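Local coordinates for chemotaxis transducer (Pseudomonas aeruginosa, PDB 6GCV), which is a chemoreceptor that senses nitrate through direct binding to its PilJ-type ligand-binding domain and so mediates chemotaxis, at residues E59-D64 with A70-S75. Numbering follows the deposited sequence. Where two conformers were deposited one is given.
With ACT (acetate ion), chain F.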
ATOM      1  N   GLU A  59      -3.602  12.937   1.104  1.00 14.24           N
ATOM      2  CA  GLU A  59      -3.320  14.314   1.538  1.00 15.45           C
ATOM      3  C   GLU A  59      -3.926  14.576   2.879  1.00 15.79           C
ATOM      4  O   GLU A  59      -3.359  15.342   3.670  1.00 16.82           O
ATOM      5  CB  GLU A  59      -3.795  15.300   0.499  1.00 16.47           C
ATOM      6  CG  GLU A  59      -2.955  15.263  -0.770  1.00 18.69           C
ATOM      7  CD  GLU A  59      -3.068  16.449  -1.666  1.00 25.16           C
ATOM      8  OE1 GLU A  59      -3.826  17.402  -1.358  1.00 30.76           O
ATOM      9  OE2 GLU A  59      -2.307  16.501  -2.635  1.00 31.33           O
ATOM     10  N   ARG A  60      -5.068  13.972   3.194  1.00 15.57           N
ATOM     11  CA  ARG A  60      -5.696  14.153   4.489  1.00 16.65           C
ATOM     12  C   ARG A  60      -4.777  13.569   5.559  1.00 16.32           C
ATOM     13  O   ARG A  60      -4.500  14.187   6.592  1.00 17.51           O
ATOM     14  CB  ARG A  60      -7.059  13.438   4.480  1.00 19.11           C
ATOM     15  CG  ARG A  60      -7.862  13.546   5.740  1.00 20.56           C
ATOM     16  CD  ARG A  60      -9.277  13.075   5.505  1.00 24.46           C
ATOM     17  NE  ARG A  60      -9.415  11.639   5.321  1.00 25.91           N
ATOM     18  CZ  ARG A  60      -9.690  10.770   6.314  1.00 26.65           C
ATOM     19  NH1 ARG A  60      -9.759  11.153   7.558  1.00 27.25           N
ATOM     20  NH2 ARG A  60      -9.884   9.484   6.076  1.00 26.52           N
ATOM     21  N   SER A  61      -4.277  12.357   5.290  1.00 15.70           N
ATOM     22  CA  SER A  61      -3.371  11.724   6.221  1.00 16.20           C
ATOM     23  C   SER A  61      -2.078  12.501   6.376  1.00 16.45           C
ATOM     24  O   SER A  61      -1.581  12.614   7.488  1.00 17.72           O
ATOM     25  CB  SER A  61      -3.085  10.295   5.788  1.00 15.88           C
ATOM     26  OG  SER A  61      -4.232   9.518   5.994  1.00 17.49           O
ATOM     27  N   ALA A  62      -1.543  13.051   5.283  1.00 16.34           N
ATOM     28  CA  ALA A  62      -0.301  13.812   5.366  1.00 17.10           C
ATOM     29  C   ALA A  62      -0.477  15.023   6.295  1.00 17.69           C
ATOM     30  O   ALA A  62       0.380  15.291   7.127  1.00 19.18           O
ATOM     31  CB  ALA A  62       0.187  14.230   3.995  1.00 17.11           C
ATOM     32  N   ALA A  63      -1.619  15.702   6.153  1.00 17.54           N
ATOM     33  CA  ALA A  63      -1.883  16.861   6.995  1.00 18.05           C
ATOM     34  C   ALA A  63      -2.092  16.436   8.447  1.00 19.21           C
ATOM     35  O   ALA A  63      -1.620  17.114   9.374  1.00 19.68           O
ATOM     36  CB  ALA A  63      -3.087  17.629   6.473  1.00 18.81           C
ATOM     37  N   ASP A  64      -2.769  15.315   8.675  1.00 18.31           N
ATOM     38  CA  ASP A  64      -2.947  14.802  10.015  1.00 19.48           C
ATOM     39  C   ASP A  64      -1.622  14.457  10.683  1.00 19.31           C
ATOM     40  O   ASP A  64      -1.456  14.675  11.891  1.00 20.41           O
ATOM     41  CB  ASP A  64      -3.874  13.587  10.002  1.00 20.10           C
ATOM     42  CG  ASP A  64      -5.327  13.930   9.660  1.00 20.46           C
ATOM     43  OD1 ASP A  64      -5.729  15.102   9.828  1.00 21.16           O
ATOM     44  OD2 ASP A  64      -6.078  12.987   9.286  1.00 22.26           O
ATOM     45  N   ALA A  70      -6.790  15.130  16.655  1.00 26.80           N
ATOM     46  CA  ALA A  70      -7.267  14.511  17.885  1.00 29.10           C
ATOM     47  C   ALA A  70      -8.469  13.612  17.640  1.00 29.90           C
ATOM     48  O   ALA A  70      -8.547  12.506  18.206  1.00 31.46           O
ATOM     49  CB  ALA A  70      -7.610  15.581  18.907  1.00 32.71           C
ATOM     50  N   GLU A  71      -9.390  14.081  16.798  0.53 30.27           N
ATOM     51  CA  GLU A  71     -10.605  13.336  16.479  0.53 32.09           C
ATOM     52  C   GLU A  71     -10.265  11.986  15.859  0.53 30.77           C
ATOM     53  O   GLU A  71     -10.905  10.981  16.160  0.53 32.41           O
ATOM     54  CB  GLU A  71     -11.501  14.146  15.514  0.53 35.84           C
ATOM     55  CG  GLU A  71     -12.830  13.480  15.158  0.53 39.62           C
ATOM     56  CD  GLU A  71     -12.755  12.517  13.973  0.53 44.44           C
ATOM     57  OE1 GLU A  71     -11.805  12.606  13.165  0.53 48.83           O
ATOM     58  OE2 GLU A  71     -13.662  11.666  13.846  0.53 46.09           O
ATOM     59  N   ARG A  72      -9.247  11.973  14.996  1.00 26.03           N
ATOM     60  CA  ARG A  72      -8.827  10.764  14.307  1.00 25.31           C
ATOM     61  C   ARG A  72      -7.817   9.931  15.106  1.00 24.45           C
ATOM     62  O   ARG A  72      -7.457   8.826  14.710  1.00 25.46           O
ATOM     63  CB  ARG A  72      -8.221  11.138  12.962  1.00 23.69           C
ATOM     64  CG  ARG A  72      -8.151   9.994  11.983  1.00 23.45           C
ATOM     65  CD  ARG A  72      -7.514  10.427  10.669  1.00 22.10           C
ATOM     66  NE  ARG A  72      -7.566   9.340   9.704  1.00 22.15           N
ATOM     67  CZ  ARG A  72      -6.918   9.319   8.541  1.00 21.15           C
ATOM     68  NH1 ARG A  72      -6.116  10.311   8.199  1.00 21.11           N
ATOM     69  NH2 ARG A  72      -7.010   8.267   7.753  1.00 21.95           N
ATOM     70  N   ASN A  73      -7.367  10.465  16.234  1.00 24.70           N
ATOM     71  CA  ASN A  73      -6.384   9.796  17.084  1.00 26.15           C
ATOM     72  C   ASN A  73      -5.048   9.621  16.371  1.00 23.47           C
ATOM     73  O   ASN A  73      -4.424   8.534  16.449  1.00 24.41           O
ATOM     74  CB  ASN A  73      -6.917   8.468  17.627  1.00 28.13           C
ATOM     75  CG  ASN A  73      -6.152   7.964  18.820  1.00 32.86           C
ATOM     76  OD1 ASN A  73      -6.182   6.767  19.110  1.00 41.27           O
ATOM     77  ND2 ASN A  73      -5.433   8.853  19.505  1.00 33.24           N
ATOM     78  N   VAL A  74      -4.644  10.659  15.653  1.00 21.58           N
ATOM     79  CA  VAL A  74      -3.331  10.709  15.034  1.00 20.93           C
ATOM     80  C   VAL A  74      -2.501  11.725  15.787  1.00 21.04           C
ATOM     81  O   VAL A  74      -2.852  12.907  15.857  1.00 24.81           O
ATOM     82  CB  VAL A  74      -3.404  11.080  13.536  1.00 21.44           C
ATOM     83  CG1 VAL A  74      -2.024  11.280  12.938  1.00 21.76           C
ATOM     84  CG2 VAL A  74      -4.159  10.013  12.750  1.00 21.77           C
ATOM     85  N   SER A  75      -1.398  11.260  16.347  1.00 24.05           N
ATOM     86  CA  SER A  75      -0.455  12.092  17.107  1.00 28.90           C
ATOM     87  C   SER A  75       0.476  12.882  16.177  1.00 27.27           C
ATOM     88  O   SER A  75       0.960  12.337  15.196  1.00 26.42           O
ATOM     89  CB  SER A  75       0.419  11.169  18.004  1.00 30.24           C
ATOM     90  OG  SER A  75      -0.359  10.222  18.761  1.00 38.28           O
TER
HETATM   91  C   ACT F 202     -10.362   7.467   9.348  1.00 49.04           C
HETATM   92  O   ACT F 202     -10.639   6.654   8.437  1.00 59.14           O
HETATM   93  OXT ACT F 202      -9.433   7.258  10.167  1.00 44.39           O
HETATM   94  CH3 ACT F 202     -11.155   8.745   9.444  1.00 47.75           C
HETATM   95  O   HOH W   1      -6.632   8.656   4.824  1.00 22.30           O
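NH1 of R72 is held by two acceptors from one face of helix 48-67: D64 OD2, 2.9 Å away in a salt bridge, and S61 OG at 3.0 Å. The contact joins the last turns of that helix to the loop leading to helix 80-103 in the four-helix PilJ domain. Arginine suits the place because its chain, extended from CG to NE (chi3 -175°), reaches across from loop to helix and ends in a flat group with donors along its edge. D64 OD2 lies near the guanidinium plane and offers its anti lone pair, while OD1 accepts from N69 ND2; N69 OD1 in turn accepts from the backbone N of R72, so both carboxylate oxygens link D64 to the turn. A water accepts from R72 NH2 and S61 OG, and an acetate, probably from the crystallisation liquor, takes R72 NE through its OXT at 2.8 Å. Over one face of the R72 guanidinium lies that of R60, stacked at 28° with centres 3.9 Å apart; Q57 binds R60 NH2, and the D64 carboxylate and acetate probably make this pairing of cations favourable. N73, in the left-handed backbone region, and V74 face N69 in a G1 beta bulge. Branched and aliphatic, V74 suits its buried spot beside D64, its CG1 3.6 Å from D64 O.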